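Local coordinates for protein endoglucanase (Acetivibrio cellulolyticus, PDB 5NRM) that binds the type I dockerin of a cellulosomal enzyme through this cohesin module, one part of a scaffoldin that probably also has cellulase activity, at residues I32-F37 / L77-T82; T44-I49 / L97-K102; T1-S6 / V22-I27; I56-G61 / G86-D91. All blocks are in the same frame, centred on the assembly; numbering follows the deposited sequence.

Interaction 1: residues I32-F37 / L77-T82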
# COMPACT_ATOMS: atom_id res chain seq x y z
N ILE A 32 -6.50 -6.23 -9.53
CA ILE A 32 -5.80 -5.14 -8.89
C ILE A 32 -4.34 -5.22 -9.28
O ILE A 32 -3.66 -6.20 -8.92
CB ILE A 32 -5.94 -5.19 -7.36
CG1 ILE A 32 -7.41 -5.01 -6.93
CG2 ILE A 32 -5.00 -4.21 -6.68
CD1 ILE A 32 -8.06 -3.70 -7.26
N SER A 33 -3.84 -4.20 -9.97
CA SER A 33 -2.44 -4.09 -10.38
C SER A 33 -1.62 -3.15 -9.54
O SER A 33 -0.40 -3.22 -9.61
CB SER A 33 -2.30 -3.67 -11.83
OG SER A 33 -2.87 -4.63 -12.72
N THR A 34 -2.26 -2.25 -8.81
CA THR A 34 -1.51 -1.30 -7.95
C THR A 34 -2.27 -1.05 -6.67
O THR A 34 -3.53 -1.04 -6.68
CB THR A 34 -1.27 0.11 -8.66
OG1 THR A 34 -2.32 1.04 -8.35
CG2 THR A 34 -1.29 0.05 -10.13
N ALA A 35 -1.56 -0.75 -5.59
CA ALA A 35 -2.21 -0.32 -4.34
C ALA A 35 -1.28 0.52 -3.55
O ALA A 35 -0.08 0.20 -3.49
CB ALA A 35 -2.67 -1.50 -3.52
N ASP A 36 -1.82 1.54 -2.85
CA ASP A 36 -1.08 2.23 -1.82
C ASP A 36 -2.01 2.74 -0.79
O ASP A 36 -3.02 3.34 -1.11
CB ASP A 36 -0.15 3.36 -2.36
CG ASP A 36 -0.91 4.57 -2.88
OD1 ASP A 36 -1.40 4.42 -3.98
OD2 ASP A 36 -1.01 5.59 -2.17
N PHE A 37 -1.62 2.60 0.45
CA PHE A 37 -2.45 3.15 1.55
C PHE A 37 -1.64 3.16 2.82
O PHE A 37 -0.57 2.54 2.89
CB PHE A 37 -3.79 2.42 1.73
CG PHE A 37 -3.69 0.94 1.98
CD1 PHE A 37 -3.48 0.40 3.22
CD2 PHE A 37 -3.78 0.05 0.90
CE1 PHE A 37 -3.44 -0.97 3.41
CE2 PHE A 37 -3.76 -1.31 1.06
CZ PHE A 37 -3.56 -1.83 2.33
N LEU A 77 2.41 -0.81 -0.06
CA LEU A 77 2.54 -0.58 -1.47
C LEU A 77 2.50 -1.93 -2.20
O LEU A 77 3.23 -2.87 -1.81
CB LEU A 77 3.90 0.09 -1.77
CG LEU A 77 4.20 0.35 -3.25
CD1 LEU A 77 3.28 1.38 -3.83
CD2 LEU A 77 5.61 0.92 -3.33
N PHE A 78 1.80 -2.01 -3.32
CA PHE A 78 1.79 -3.16 -4.21
C PHE A 78 1.83 -2.67 -5.66
O PHE A 78 1.13 -1.70 -6.03
CB PHE A 78 0.53 -4.05 -4.02
CG PHE A 78 0.35 -5.08 -5.07
CD1 PHE A 78 1.09 -6.31 -5.09
CD2 PHE A 78 -0.50 -4.85 -6.13
CE1 PHE A 78 0.93 -7.22 -6.10
CE2 PHE A 78 -0.69 -5.78 -7.16
CZ PHE A 78 0.06 -6.96 -7.18
N LEU A 79 2.59 -3.36 -6.52
CA LEU A 79 2.48 -3.20 -7.95
C LEU A 79 2.80 -4.50 -8.64
O LEU A 79 3.78 -5.17 -8.25
CB LEU A 79 3.55 -2.13 -8.37
CG LEU A 79 3.63 -1.85 -9.89
CD1 LEU A 79 2.35 -1.20 -10.44
CD2 LEU A 79 4.85 -1.03 -10.23
N ASP A 80 2.05 -4.82 -9.66
CA ASP A 80 2.44 -5.90 -10.58
C ASP A 80 3.59 -5.45 -11.41
O ASP A 80 3.38 -4.78 -12.41
CB ASP A 80 1.27 -6.33 -11.48
CG ASP A 80 1.68 -7.31 -12.56
OD1 ASP A 80 2.81 -7.86 -12.43
OD2 ASP A 80 0.92 -7.42 -13.55
N TYR A 81 4.83 -5.76 -11.00
CA TYR A 81 6.01 -5.22 -11.70
C TYR A 81 6.01 -5.72 -13.15
O TYR A 81 6.66 -5.05 -13.97
CB TYR A 81 7.31 -5.68 -11.04
CG TYR A 81 7.81 -4.76 -9.95
CD1 TYR A 81 6.94 -4.23 -8.98
CD2 TYR A 81 9.11 -4.39 -9.88
CE1 TYR A 81 7.41 -3.42 -7.97
CE2 TYR A 81 9.59 -3.60 -8.85
CZ TYR A 81 8.74 -3.10 -7.91
OH TYR A 81 9.13 -2.29 -6.86
N THR A 82 5.32 -6.81 -13.49
CA THR A 82 5.27 -7.21 -14.88
C THR A 82 4.38 -6.29 -15.74
O THR A 82 4.44 -6.35 -16.98
CB THR A 82 4.80 -8.66 -15.11
OG1 THR A 82 3.39 -8.78 -14.93
CG2 THR A 82 5.57 -9.64 -14.21
O HOH W 1 -0.99 -5.71 -14.20

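Interaction 2: residues T44-I49 / L97-K102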
# COMPACT_ATOMS: atom_id res chain seq x y z
N THR A 44 -0.02 2.99 21.64
CA THR A 44 0.05 2.91 23.09
C THR A 44 -0.25 1.50 23.58
O THR A 44 0.08 1.18 24.73
CB THR A 44 -0.94 3.87 23.78
OG1 THR A 44 -2.30 3.39 23.67
CG2 THR A 44 -0.76 5.24 23.28
N LYS A 45 -0.82 0.67 22.70
CA LYS A 45 -1.17 -0.70 23.04
C LYS A 45 -0.46 -1.78 22.22
O LYS A 45 -0.41 -2.91 22.65
CB LYS A 45 -2.64 -0.89 22.92
CG LYS A 45 -3.44 -0.00 23.87
CD LYS A 45 -4.93 -0.24 23.67
CE LYS A 45 -5.73 0.90 24.31
NZ LYS A 45 -7.01 0.37 24.77
N LEU A 46 0.05 -1.42 21.06
CA LEU A 46 0.59 -2.36 20.12
C LEU A 46 1.99 -1.93 19.74
O LEU A 46 2.24 -0.75 19.40
CB LEU A 46 -0.24 -2.47 18.85
CG LEU A 46 -1.73 -2.84 18.95
CD1 LEU A 46 -2.38 -2.66 17.59
CD2 LEU A 46 -1.96 -4.24 19.55
N GLU A 47 2.84 -2.91 19.65
CA GLU A 47 4.23 -2.75 19.14
C GLU A 47 4.27 -3.46 17.76
O GLU A 47 4.11 -4.68 17.69
CB GLU A 47 5.23 -3.35 20.09
CG GLU A 47 6.67 -3.29 19.58
CD GLU A 47 7.66 -4.29 20.27
OE1 GLU A 47 7.34 -5.32 20.97
OE2 GLU A 47 8.89 -4.08 20.01
N TYR A 48 4.45 -2.69 16.68
CA TYR A 48 4.62 -3.29 15.35
C TYR A 48 5.90 -4.03 15.21
O TYR A 48 6.96 -3.49 15.51
CB TYR A 48 4.50 -2.23 14.30
CG TYR A 48 4.63 -2.73 12.88
CD1 TYR A 48 3.58 -3.39 12.28
CD2 TYR A 48 5.80 -2.49 12.13
CE1 TYR A 48 3.64 -3.80 10.99
CE2 TYR A 48 5.84 -2.92 10.83
CZ TYR A 48 4.74 -3.52 10.26
OH TYR A 48 4.89 -3.87 8.90
N ILE A 49 5.80 -5.27 14.75
CA ILE A 49 6.97 -6.12 14.55
C ILE A 49 7.32 -6.27 13.04
O ILE A 49 8.47 -6.05 12.60
CB ILE A 49 6.78 -7.48 15.21
CG1 ILE A 49 6.59 -7.23 16.73
CG2 ILE A 49 7.94 -8.43 14.93
CD1 ILE A 49 7.77 -6.63 17.46
N LEU A 97 -0.50 -8.04 9.47
CA LEU A 97 0.24 -7.14 10.27
C LEU A 97 0.53 -7.86 11.58
O LEU A 97 -0.39 -8.26 12.27
CB LEU A 97 -0.56 -5.87 10.47
CG LEU A 97 -1.04 -5.15 9.21
CD1 LEU A 97 -1.87 -3.93 9.67
CD2 LEU A 97 0.12 -4.79 8.28
N ASN A 98 1.79 -7.95 11.92
CA ASN A 98 2.23 -8.65 13.15
C ASN A 98 2.64 -7.69 14.25
O ASN A 98 3.53 -6.87 14.07
CB ASN A 98 3.40 -9.57 12.81
CG ASN A 98 3.09 -10.49 11.67
OD1 ASN A 98 2.14 -11.25 11.78
ND2 ASN A 98 3.93 -10.50 10.63
N PHE A 99 1.89 -7.70 15.35
CA PHE A 99 2.16 -6.90 16.52
C PHE A 99 2.46 -7.78 17.74
O PHE A 99 1.98 -8.89 17.85
CB PHE A 99 0.88 -6.10 16.85
CG PHE A 99 0.47 -5.14 15.77
CD1 PHE A 99 1.08 -3.89 15.63
CD2 PHE A 99 -0.52 -5.52 14.86
CE1 PHE A 99 0.61 -3.02 14.64
CE2 PHE A 99 -0.99 -4.66 13.91
CZ PHE A 99 -0.37 -3.42 13.77
N ASN A 100 3.14 -7.18 18.73
CA ASN A 100 3.11 -7.65 20.11
C ASN A 100 2.17 -6.70 20.87
O ASN A 100 2.27 -5.49 20.71
CB ASN A 100 4.50 -7.58 20.69
CG ASN A 100 5.43 -8.65 20.18
OD1 ASN A 100 5.01 -9.74 19.77
ND2 ASN A 100 6.70 -8.33 20.13
N ILE A 101 1.23 -7.25 21.64
CA ILE A 101 0.37 -6.50 22.44
C ILE A 101 1.09 -6.15 23.72
O ILE A 101 1.51 -7.07 24.46
CB ILE A 101 -0.93 -7.29 22.75
CG1 ILE A 101 -1.63 -7.73 21.48
CG2 ILE A 101 -1.88 -6.40 23.56
CD1 ILE A 101 -2.72 -8.74 21.65
N LYS A 102 1.15 -4.86 24.08
CA LYS A 102 1.86 -4.45 25.25
C LYS A 102 1.23 -5.11 26.50
O LYS A 102 -0.00 -5.15 26.64
CB LYS A 102 1.93 -2.94 25.37
CG LYS A 102 2.73 -2.39 24.20
CD LYS A 102 2.91 -0.87 24.31
CE LYS A 102 3.85 -0.30 23.26
NZ LYS A 102 3.90 1.20 23.37

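Interaction 3: residues T1-S6 / V22-I27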
# COMPACT_ATOMS: atom_id res chain seq x y z
N THR A 1 -20.51 -6.68 -7.78
CA THR A 1 -20.06 -6.81 -6.35
C THR A 1 -19.18 -5.61 -5.93
O THR A 1 -18.19 -5.31 -6.62
CB THR A 1 -19.27 -8.16 -6.15
OG1 THR A 1 -20.10 -9.27 -6.54
CG2 THR A 1 -18.77 -8.33 -4.72
N GLY A 2 -19.47 -4.97 -4.79
CA GLY A 2 -18.71 -3.77 -4.35
C GLY A 2 -17.27 -4.07 -3.85
O GLY A 2 -17.04 -5.11 -3.23
N PHE A 3 -16.34 -3.20 -4.17
CA PHE A 3 -14.94 -3.35 -3.80
C PHE A 3 -14.71 -2.79 -2.39
O PHE A 3 -15.07 -1.64 -2.10
CB PHE A 3 -14.06 -2.64 -4.80
CG PHE A 3 -12.57 -2.75 -4.53
CD1 PHE A 3 -11.95 -3.98 -4.40
CD2 PHE A 3 -11.79 -1.64 -4.47
CE1 PHE A 3 -10.59 -4.06 -4.20
CE2 PHE A 3 -10.45 -1.70 -4.30
CZ PHE A 3 -9.83 -2.92 -4.07
N ASN A 4 -14.07 -3.58 -1.53
CA ASN A 4 -13.89 -3.29 -0.10
C ASN A 4 -12.47 -3.53 0.33
O ASN A 4 -11.88 -4.53 -0.04
CB ASN A 4 -14.77 -4.21 0.76
CG ASN A 4 -16.23 -3.79 0.77
OD1 ASN A 4 -16.66 -3.06 1.65
ND2 ASN A 4 -16.97 -4.18 -0.26
N LEU A 5 -11.95 -2.57 1.06
CA LEU A 5 -10.70 -2.69 1.83
C LEU A 5 -11.08 -2.72 3.29
O LEU A 5 -11.66 -1.77 3.81
CB LEU A 5 -9.83 -1.47 1.50
CG LEU A 5 -8.63 -1.21 2.39
CD1 LEU A 5 -7.68 -2.45 2.37
CD2 LEU A 5 -7.85 0.07 2.11
N SER A 6 -10.75 -3.82 3.99
CA SER A 6 -11.14 -3.99 5.37
C SER A 6 -10.02 -4.49 6.23
O SER A 6 -9.09 -5.21 5.79
CB SER A 6 -12.33 -4.91 5.50
OG SER A 6 -12.02 -6.23 5.07
N VAL A 22 -5.45 -7.58 6.79
CA VAL A 22 -6.05 -6.53 5.93
C VAL A 22 -6.47 -7.19 4.65
O VAL A 22 -5.68 -7.92 4.01
CB VAL A 22 -5.00 -5.42 5.64
CG1 VAL A 22 -5.62 -4.35 4.76
CG2 VAL A 22 -4.42 -4.82 6.90
N LYS A 23 -7.73 -7.02 4.29
CA LYS A 23 -8.35 -7.84 3.23
C LYS A 23 -8.92 -6.95 2.12
O LYS A 23 -9.27 -5.77 2.36
CB LYS A 23 -9.47 -8.66 3.80
CG LYS A 23 -9.01 -9.66 4.84
CD LYS A 23 -10.18 -10.38 5.51
CE LYS A 23 -10.38 -11.66 4.79
NZ LYS A 23 -11.49 -12.38 5.39
N LEU A 24 -9.02 -7.55 0.92
CA LEU A 24 -9.74 -7.00 -0.22
C LEU A 24 -10.86 -7.93 -0.53
O LEU A 24 -10.73 -9.18 -0.49
CB LEU A 24 -8.83 -6.86 -1.41
CG LEU A 24 -7.63 -6.00 -1.24
CD1 LEU A 24 -6.89 -5.91 -2.57
CD2 LEU A 24 -7.97 -4.59 -0.73
N SER A 25 -12.00 -7.34 -0.87
CA SER A 25 -13.12 -8.10 -1.39
C SER A 25 -13.78 -7.34 -2.52
O SER A 25 -13.68 -6.13 -2.59
CB SER A 25 -14.14 -8.45 -0.29
OG SER A 25 -14.94 -7.31 0.02
N GLY A 26 -14.41 -8.10 -3.39
CA GLY A 26 -15.05 -7.52 -4.57
C GLY A 26 -14.12 -7.09 -5.66
O GLY A 26 -14.43 -6.18 -6.46
N ILE A 27 -12.95 -7.72 -5.73
CA ILE A 27 -12.03 -7.48 -6.86
C ILE A 27 -12.77 -7.94 -8.08
O ILE A 27 -13.36 -9.03 -8.09
CB ILE A 27 -10.74 -8.28 -6.68
CG1 ILE A 27 -9.99 -7.71 -5.48
CG2 ILE A 27 -9.86 -8.19 -7.90
CD1 ILE A 27 -8.77 -8.51 -5.04
O HOH W 2 -16.53 -6.92 -8.32
O HOH W 3 -17.31 -7.24 -1.58

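Interaction 4: residues I56-G61 / G86-D91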
# COMPACT_ATOMS: atom_id res chain seq x y z
N ILE A 56 -3.24 -13.48 -1.31
CA ILE A 56 -3.71 -13.10 -2.63
C ILE A 56 -2.65 -12.35 -3.44
O ILE A 56 -2.87 -12.08 -4.63
CB ILE A 56 -4.99 -12.23 -2.54
CG1 ILE A 56 -4.69 -10.78 -2.13
CG2 ILE A 56 -6.04 -12.99 -1.67
CD1 ILE A 56 -5.92 -9.89 -1.94
N VAL A 57 -1.54 -11.95 -2.81
CA VAL A 57 -0.55 -11.14 -3.43
C VAL A 57 0.36 -11.93 -4.37
O VAL A 57 0.95 -12.95 -4.01
CB VAL A 57 0.26 -10.34 -2.36
CG1 VAL A 57 1.43 -9.51 -2.95
CG2 VAL A 57 -0.65 -9.45 -1.54
N THR A 58 0.52 -11.45 -5.62
CA THR A 58 1.43 -12.03 -6.57
C THR A 58 2.88 -11.63 -6.26
O THR A 58 3.14 -10.54 -5.83
CB THR A 58 1.08 -11.60 -8.00
OG1 THR A 58 0.97 -10.16 -8.00
CG2 THR A 58 -0.30 -12.23 -8.41
N ASN A 59 3.77 -12.59 -6.47
CA ASN A 59 5.23 -12.40 -6.39
C ASN A 59 5.62 -11.35 -5.35
O ASN A 59 6.27 -10.34 -5.70
CB ASN A 59 5.72 -12.00 -7.77
CG ASN A 59 7.20 -12.26 -7.98
OD1 ASN A 59 7.79 -13.06 -7.28
ND2 ASN A 59 7.79 -11.61 -8.99
N PRO A 60 5.26 -11.58 -4.08
CA PRO A 60 5.43 -10.51 -3.08
C PRO A 60 6.86 -10.06 -2.81
O PRO A 60 7.07 -8.91 -2.40
CB PRO A 60 4.83 -11.09 -1.82
CG PRO A 60 4.71 -12.53 -2.08
CD PRO A 60 4.59 -12.78 -3.52
N GLY A 61 7.82 -10.95 -3.06
CA GLY A 61 9.21 -10.55 -2.91
C GLY A 61 9.61 -9.43 -3.84
O GLY A 61 10.57 -8.73 -3.59
N GLY A 86 0.30 -10.22 -13.83
CA GLY A 86 0.58 -10.38 -12.39
C GLY A 86 -0.37 -9.65 -11.46
O GLY A 86 -0.07 -9.34 -10.30
N TYR A 87 -1.51 -9.22 -11.99
CA TYR A 87 -2.49 -8.58 -11.13
C TYR A 87 -3.11 -9.60 -10.15
O TYR A 87 -3.13 -10.80 -10.39
CB TYR A 87 -3.60 -7.86 -11.90
CG TYR A 87 -4.22 -8.61 -13.01
CD1 TYR A 87 -3.63 -8.62 -14.26
CD2 TYR A 87 -5.35 -9.37 -12.81
CE1 TYR A 87 -4.19 -9.34 -15.32
CE2 TYR A 87 -5.92 -10.07 -13.83
CZ TYR A 87 -5.35 -10.08 -15.06
OH TYR A 87 -5.98 -10.84 -16.02
N ILE A 88 -3.60 -9.03 -9.05
CA ILE A 88 -4.28 -9.80 -7.98
C ILE A 88 -5.68 -10.01 -8.47
O ILE A 88 -6.35 -9.09 -8.94
CB ILE A 88 -4.27 -9.04 -6.64
CG1 ILE A 88 -2.87 -8.85 -6.13
CG2 ILE A 88 -5.21 -9.73 -5.66
CD1 ILE A 88 -2.74 -7.85 -5.06
N SER A 89 -6.16 -11.25 -8.42
CA SER A 89 -7.43 -11.62 -8.98
C SER A 89 -8.46 -12.19 -7.95
O SER A 89 -9.69 -12.20 -8.20
CB SER A 89 -7.18 -12.73 -10.02
OG SER A 89 -6.40 -13.80 -9.38
N THR A 90 -7.94 -12.53 -6.78
CA THR A 90 -8.71 -13.29 -5.80
C THR A 90 -8.88 -12.48 -4.54
O THR A 90 -7.95 -11.88 -4.04
CB THR A 90 -7.93 -14.59 -5.49
OG1 THR A 90 -7.87 -15.32 -6.72
CG2 THR A 90 -8.66 -15.43 -4.43
N ASP A 91 -10.10 -12.46 -4.06
CA ASP A 91 -10.40 -11.83 -2.81
C ASP A 91 -9.75 -12.59 -1.65
O ASP A 91 -9.67 -13.83 -1.68
CB ASP A 91 -11.92 -11.79 -2.57
CG ASP A 91 -12.69 -10.86 -3.51
OD1 ASP A 91 -12.03 -10.08 -4.16
OD2 ASP A 91 -14.00 -10.93 -3.49
O HOH W 4 -4.70 -13.10 -6.38

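Interaction 1: residues I32-F37 / L77-T82
An antiparallel pairing of two neighbouring strands, 34-41 and 73-79, forms this buried contact on the dockerin-binding face of the cohesin beta-sandwich, a jelly-roll fold. Thr-34 opposite Leu-79 and Asp-36 opposite Leu-77 are non-hydrogen-bonded pairs, whereas Ala-35 and Phe-78 bond each other twice through their backbones. Ala-35 N reaches Phe-78 O over 2.9 Å from above the carbonyl plane, while Phe-78 N meets Ala-35 O within that plane. Beyond the strand ends a third bond, Asp-80 N to Ser-33 O at 2.9 Å, prolongs the pairing. Ser-33 and Thr-34 both face Gly-122 on the other side, a classic beta bulge.

The two faces differ sharply. Inward, the Phe-78 side chain, with CG anti to the backbone N (chi1 169°), sets its CB 4.1 Å from Ala-35 CB and carries its CE2 to 3.5 Å from Ile-32 O; Phe-94 packs on both Ala-35 and Phe-78. Outward, Thr-34 and Leu-79 lie side by side, with Thr-34 CG2 3.9 Å from Leu-79 CD1, and Ala-17 of the dockerin chain rests on both. Ser-13 of the dockerin is hydrogen-bonded to Thr-34 OG1 and Asp-36 OD1.

At the end of the pairing a water joins Ser-33 OG to Asp-80 OD2, and Asp-80 OD1 closes an Asx turn by accepting from Thr-82 N at 2.9 Å, while Thr-82 OG1 bonds the same oxygen on its syn lone pair.

Interaction 2: residues T44-I49 / L97-K102
Thr-44 enters the contact through its carbonyl: the extended Lys-102 side chain runs back across the chain and lays its CD 3.5 Å from Thr-44 O, so that Lys-102 NZ can bond Ala-43 O. Lys-45 turns its own side chain away, its NZ bonding the backbone O of Lys-110, yet Lys-45 O accepts Lys-102 N at 2.9 Å, a nearly straight bond whose donor sits above the carbonyl plane. At Leu-46 the pairing proper begins. Its CG is anti to the carbonyl carbon (chi1 -56°), which sets CD1 over the centre of one face of the Phe-99 ring, 4.1 Å from the centroid, in a CH-pi contact; the other branch, CD2, lies alongside Ile-101 CG1. This inward face belongs to the core of the cohesin jelly-roll sandwich, where Val-138 of strand 132-140 packs on both Leu-46 and Ile-101, and strand 92-101 runs between strands 46-53 and 17-25. Glu-47 looks the other way and forms a hydrogen-bonded pair with Asn-100: Glu-47 N meets Asn-100 O nearly along the C=O axis at 2.8 Å. On the same face the extended Glu-47 side chain receives Asn-100 ND2 on OE1 at 3.2 Å; the acceptor lies in the amide plane, but the donor stands above the carboxylate plane. Tyr-48 returns to the inward side, CG anti to N, and directs its ring edge at the face of Phe-99 in an offset edge-to-face pair, planes at 66° and Tyr-48 CD1 3.8 Å from Phe-99 CE1. Ile-49 N bonds Asn-98 O, while Ile-49 CD1 rests 3.3 Å from Asn-100 ND2.

Interaction 3: residues T1-S6 / V22-I27
Phe-3 loses more surface to this contact than any other residue. With its CG anti to the backbone N (chi1 -179°), the ring runs in the same direction as the side chains of Leu-24 and Ile-27, so that CE1 comes 3.9 Å from Ile-27 CG1 and CZ 4.2 Å from Leu-24 CD2. Phe-121 meets the same ring edge to face. Gly-26, at positive phi, passes close under the N-terminal segment: its CA makes a CA-H...O contact of 3.4 Å with Gly-2 O. A water donating to both Thr-1 O and Gly-26 O bridges the two segments beyond, and the Asp-91 carboxylate takes the N-H groups of Gly-26 and Ile-27. These residues lie at the open end of the beta hairpin formed by strands 4-12 and 17-25 of the cohesin sandwich. Farther along it, Ser-6 and Lys-23 make a hydrogen-bonded pair, Lys-23 N reaching Ser-6 O at 2.7 Å almost along the C=O axis. Ser-6 OG, in the crowded position between N and carbonyl carbon, lies 3.7 Å from Lys-23 CB. Between Phe-3 and Ser-6, Asn-4 exchanges two backbone bonds with Ser-25, and on the inward face Leu-5 CD1 touches Val-22 CG1 at 3.7 Å.

Interaction 4: residues I56-G61 / G86-D91
Two hydrogen bonds grip Thr-58 OG1: it donates to Gly-86 O across the contact at 2.7 Å, and it has a second bond to a residue flanking one of the two segments. The torsion that places OG1 between the backbone N and the carbonyl carbon (chi1 52°) brings it into the plane of the Gly-86 carbonyl, while the methyl CG2 lies 3.7 Å from Tyr-87 O. A water takes over farther back along the chain, donating to Ile-56 O at 2.7 Å and accepting from Ser-89 N. Both segments are largely loop, at one end of the cohesin beta-sandwich: 56-61 runs from strand 46-53 into the short helix 60-63, whereas the loop 86-91 leads into strand 92-101. Phe-94 of that strand lies beneath, touched by Ile-56, Val-57 and Ile-88. Ile-56, buried most by the contact, holds CG1 in the crowded position (chi1 77°) and crosses Ile-88 at about a right angle, with Ile-56 CG1 3.7 Å from Ile-88 CG2. Ile-56 CG2 presses on the backbone, 3.2 Å from Thr-90 O. Ile-88 CG2 also rests 3.5 Å from Ile-56 O, flanking the carbonyl that the water holds.

From the N terminus, interaction 3 closes first, completing the hairpin of strands 4-12 and 17-25 before any other contact opens. The remaining three interlock. Interaction 1 opens at 32-37, interaction 2 at 44-49 and interaction 4 at 56-61; they close in the order 1, 4, 2, so interaction 1 crosses both others, while interaction 4 lies wholly within the span of interaction 2. Interactions 1 and 4 are neighbours, joined where Ile-32 O meets Ile-88 N. Ile-32 also packs on Phe-3 and Ile-27, linking interaction 1 to the hairpin. Interaction 2 sits across the chain's centre, about 26 Å (centre to centre) from interactions 1 and 4, and touches interaction 3 through Leu-97 and Val-22.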